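Local coordinates for hypothetical protein (Staphylococcus aureus subsp. aureus Mu50, PDB 4PEO) that is probably an essential cysteine protease of the Prp family that removes the N-terminal extension of ribosomal protein bL27 and also trims phage capsid and scaffold proteins, at residues D10-H22 and G64-N76. Residues are numbered along the deposited sequence; the frame is centred on the assembly and turned at random.
Sequences DEGKVTDVIMDGH and GGHFHIRSVDTNN
Asp16 uses both carboxylate oxygens to hold two basic side chains of the neighbouring strand. Asp16 OD2 accepts a hydrogen bond from His68 NE2 on its anti lone pair, 2.6 Å. With Asp16 CG anti to the carbonyl carbon (chi1 -61°), the carboxylate reaches across to His68 and Arg70. Carboxylate and imidazole are nearly coplanar, 15° apart, and the oxygen lies in the ring plane. Asp16 OD1 forms a salt bridge with Arg70 NH1 on its syn side, at 3.0 Å, and accepts from Thr15 OG1. Three donors thus fix the carboxylate. Ile18 CD1 lies over one face of the His68 ring in a CH-pi contact. Asp20 stacks its carboxylate on the His66 ring, planes 17° apart, while Asp20 OD1 accepts from His66 N at 2.9 Å; His66 ND1 bonds to Asp61. His22, probably the active-site proton donor, bonds weakly from NE2 to Gly64 O, 3.1 Å.

Strands 14-20 and 67-70 pair antiparallel inside a mixed sheet. Asp16, Ile18, His68 and Arg70 lie on one face; the hydrogen-bonded pairs Val17-Ile69 and Met19-Phe67 lie on the other. Ser71 N and OG bond to Thr15 O and Val14 O. Lys13 NZ hydrogen-bonds weakly to Thr74 O, and a water bridges them.

Strand 2-8 flanks strand 14-20, with a classic bulge where Thr15 and Asp16 face Thr7. Strand 57-59 flanks strand 67-70. Val17 packs on helix 77-96, while Phe67 and Ile69 pack on helix 36-51.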
# COMPACT_ATOMS: atom_id res chain seq x y z
N ASP B 10 0.05 12.58 -19.84
CA ASP B 10 1.24 13.25 -20.39
C ASP B 10 2.03 14.02 -19.34
O ASP B 10 3.23 14.25 -19.54
CB ASP B 10 0.86 14.17 -21.55
CG ASP B 10 0.39 13.46 -22.82
OD1 ASP B 10 0.48 12.21 -22.87
OD2 ASP B 10 -0.05 14.14 -23.76
N GLU B 11 1.38 14.41 -18.23
CA GLU B 11 2.03 15.13 -17.12
C GLU B 11 2.61 14.17 -16.06
O GLU B 11 3.13 14.62 -15.04
CB GLU B 11 1.09 16.16 -16.49
CG GLU B 11 0.75 17.32 -17.42
N GLY B 12 2.53 12.86 -16.34
CA GLY B 12 3.07 11.82 -15.46
C GLY B 12 2.21 11.49 -14.25
O GLY B 12 2.69 10.85 -13.30
N LYS B 13 0.92 11.88 -14.30
CA LYS B 13 -0.01 11.63 -13.20
C LYS B 13 -0.82 10.37 -13.46
O LYS B 13 -1.25 10.15 -14.58
CB LYS B 13 -0.94 12.84 -12.99
CG LYS B 13 -0.21 14.19 -12.80
CD LYS B 13 0.85 14.16 -11.69
CE LYS B 13 1.65 15.45 -11.64
NZ LYS B 13 0.93 16.48 -10.86
N VAL B 14 -1.05 9.57 -12.41
CA VAL B 14 -1.86 8.35 -12.52
C VAL B 14 -3.32 8.84 -12.53
O VAL B 14 -3.79 9.39 -11.53
CB VAL B 14 -1.60 7.36 -11.34
CG1 VAL B 14 -2.56 6.16 -11.42
CG2 VAL B 14 -0.15 6.88 -11.32
N THR B 15 -4.02 8.65 -13.66
CA THR B 15 -5.41 9.11 -13.79
C THR B 15 -6.40 7.99 -13.56
O THR B 15 -7.53 8.27 -13.15
CB THR B 15 -5.65 9.78 -15.15
OG1 THR B 15 -5.49 8.82 -16.20
CG2 THR B 15 -4.71 10.99 -15.38
N ASP B 16 -6.04 6.76 -13.92
CA ASP B 16 -6.96 5.64 -13.80
C ASP B 16 -6.24 4.37 -13.46
O ASP B 16 -5.15 4.12 -13.98
CB ASP B 16 -7.68 5.41 -15.15
CG ASP B 16 -8.50 6.58 -15.65
OD1 ASP B 16 -7.90 7.52 -16.22
OD2 ASP B 16 -9.74 6.54 -15.51
N VAL B 17 -6.88 3.53 -12.67
CA VAL B 17 -6.39 2.19 -12.39
C VAL B 17 -7.64 1.34 -12.42
O VAL B 17 -8.61 1.69 -11.73
CB VAL B 17 -5.66 2.09 -11.02
CG1 VAL B 17 -5.31 0.63 -10.69
CG2 VAL B 17 -4.39 2.94 -10.99
N ILE B 18 -7.65 0.25 -13.20
CA ILE B 18 -8.82 -0.64 -13.23
C ILE B 18 -8.34 -2.04 -12.91
O ILE B 18 -7.52 -2.58 -13.66
CB ILE B 18 -9.59 -0.61 -14.57
CG1 ILE B 18 -9.92 0.85 -14.97
CG2 ILE B 18 -10.85 -1.50 -14.47
CD1 ILE B 18 -10.65 1.03 -16.31
N MET B 19 -8.89 -2.65 -11.84
CA MET B 19 -8.55 -4.03 -11.49
C MET B 19 -9.74 -4.92 -11.81
O MET B 19 -10.88 -4.60 -11.45
CB MET B 19 -8.18 -4.17 -9.99
CG MET B 19 -7.84 -5.61 -9.57
SD MET B 19 -7.22 -5.78 -7.83
CE MET B 19 -5.68 -5.17 -8.04
N ASP B 20 -9.47 -6.07 -12.45
CA ASP B 20 -10.53 -7.03 -12.74
C ASP B 20 -10.00 -8.45 -12.55
O ASP B 20 -8.80 -8.68 -12.72
CB ASP B 20 -11.14 -6.80 -14.13
CG ASP B 20 -12.38 -7.65 -14.37
OD1 ASP B 20 -13.31 -7.62 -13.51
OD2 ASP B 20 -12.42 -8.38 -15.38
N GLY B 21 -10.89 -9.36 -12.15
CA GLY B 21 -10.54 -10.75 -11.90
C GLY B 21 -10.30 -11.08 -10.43
O GLY B 21 -10.12 -12.25 -10.08
N HIS B 22 -10.28 -10.05 -9.56
CA HIS B 22 -10.06 -10.20 -8.12
C HIS B 22 -11.26 -10.84 -7.41
O HIS B 22 -12.40 -10.71 -7.85
CB HIS B 22 -9.70 -8.85 -7.48
CG HIS B 22 -10.72 -7.78 -7.72
ND1 HIS B 22 -10.86 -7.18 -8.96
CD2 HIS B 22 -11.65 -7.26 -6.88
CE1 HIS B 22 -11.85 -6.31 -8.84
NE2 HIS B 22 -12.36 -6.33 -7.60
N GLY B 64 -18.79 -6.55 -8.20
CA GLY B 64 -17.59 -5.98 -7.61
C GLY B 64 -16.40 -5.98 -8.55
O GLY B 64 -15.31 -5.55 -8.17
N GLY B 65 -16.61 -6.46 -9.79
CA GLY B 65 -15.59 -6.51 -10.83
C GLY B 65 -15.33 -5.17 -11.48
O GLY B 65 -16.02 -4.19 -11.18
N HIS B 66 -14.31 -5.10 -12.36
CA HIS B 66 -13.94 -3.86 -13.07
C HIS B 66 -13.86 -2.66 -12.12
O HIS B 66 -14.51 -1.63 -12.34
CB HIS B 66 -14.89 -3.61 -14.27
CG HIS B 66 -14.95 -4.76 -15.23
ND1 HIS B 66 -15.92 -5.74 -15.13
CD2 HIS B 66 -14.14 -5.06 -16.27
CE1 HIS B 66 -15.69 -6.59 -16.12
NE2 HIS B 66 -14.62 -6.23 -16.83
N PHE B 67 -13.10 -2.82 -11.03
CA PHE B 67 -12.94 -1.79 -10.00
C PHE B 67 -12.06 -0.68 -10.53
O PHE B 67 -10.86 -0.87 -10.73
CB PHE B 67 -12.41 -2.40 -8.71
CG PHE B 67 -12.47 -1.45 -7.53
CD1 PHE B 67 -11.46 -0.52 -7.31
CD2 PHE B 67 -13.53 -1.49 -6.63
CE1 PHE B 67 -11.51 0.36 -6.23
CE2 PHE B 67 -13.58 -0.62 -5.55
CZ PHE B 67 -12.55 0.28 -5.33
N HIS B 68 -12.69 0.45 -10.81
CA HIS B 68 -12.07 1.59 -11.46
C HIS B 68 -11.92 2.76 -10.53
O HIS B 68 -12.91 3.28 -10.01
CB HIS B 68 -12.92 1.98 -12.70
CG HIS B 68 -12.44 3.21 -13.41
ND1 HIS B 68 -13.33 4.02 -14.10
CD2 HIS B 68 -11.20 3.73 -13.53
CE1 HIS B 68 -12.60 5.00 -14.61
NE2 HIS B 68 -11.30 4.84 -14.32
N ILE B 69 -10.66 3.17 -10.31
CA ILE B 69 -10.28 4.35 -9.56
C ILE B 69 -9.96 5.42 -10.59
O ILE B 69 -9.04 5.24 -11.39
CB ILE B 69 -9.03 4.12 -8.66
CG1 ILE B 69 -9.19 2.89 -7.73
CG2 ILE B 69 -8.68 5.41 -7.90
CD1 ILE B 69 -7.80 2.35 -7.22
N ARG B 70 -10.70 6.52 -10.58
CA ARG B 70 -10.40 7.63 -11.46
C ARG B 70 -9.97 8.81 -10.60
O ARG B 70 -10.73 9.25 -9.73
CB ARG B 70 -11.61 7.98 -12.35
CG ARG B 70 -11.53 9.36 -13.00
CD ARG B 70 -10.54 9.44 -14.14
NE ARG B 70 -10.58 10.76 -14.78
CZ ARG B 70 -9.90 11.09 -15.88
NH1 ARG B 70 -9.13 10.19 -16.49
NH2 ARG B 70 -10.00 12.31 -16.38
N SER B 71 -8.74 9.33 -10.82
CA SER B 71 -8.26 10.48 -10.05
C SER B 71 -9.06 11.72 -10.40
O SER B 71 -9.41 11.94 -11.57
CB SER B 71 -6.77 10.72 -10.30
OG SER B 71 -6.03 9.56 -9.94
N VAL B 72 -9.37 12.51 -9.37
CA VAL B 72 -10.11 13.77 -9.58
C VAL B 72 -9.10 14.92 -9.55
O VAL B 72 -8.98 15.66 -10.54
CB VAL B 72 -11.31 13.94 -8.63
CG1 VAL B 72 -11.94 15.33 -8.79
CG2 VAL B 72 -12.36 12.85 -8.88
N ASP B 73 -8.36 15.06 -8.44
CA ASP B 73 -7.32 16.07 -8.33
C ASP B 73 -5.99 15.38 -8.63
O ASP B 73 -5.34 14.86 -7.71
CB ASP B 73 -7.33 16.74 -6.94
CG ASP B 73 -6.26 17.81 -6.73
OD1 ASP B 73 -5.59 18.19 -7.72
OD2 ASP B 73 -6.07 18.25 -5.58
N THR B 74 -5.58 15.38 -9.91
CA THR B 74 -4.31 14.75 -10.34
C THR B 74 -3.09 15.52 -9.81
O THR B 74 -1.97 15.00 -9.87
CB THR B 74 -4.26 14.59 -11.88
OG1 THR B 74 -4.29 15.88 -12.48
CG2 THR B 74 -5.35 13.69 -12.43
N ASN B 75 -3.29 16.74 -9.32
CA ASN B 75 -2.20 17.54 -8.78
C ASN B 75 -2.05 17.39 -7.26
O ASN B 75 -1.26 18.10 -6.64
CB ASN B 75 -2.30 19.00 -9.21
CG ASN B 75 -2.37 19.20 -10.70
OD1 ASN B 75 -1.51 18.78 -11.49
ND2 ASN B 75 -3.44 19.82 -11.11
N ASN B 76 -2.80 16.44 -6.67
CA ASN B 76 -2.67 16.15 -5.25
C ASN B 76 -1.45 15.23 -5.10
O ASN B 76 -1.54 14.04 -5.40
CB ASN B 76 -3.94 15.50 -4.68
CG ASN B 76 -3.90 15.35 -3.18
OD1 ASN B 76 -2.96 14.80 -2.60
ND2 ASN B 76 -4.90 15.88 -2.50
O HOH W 1 0.62 15.41 -8.40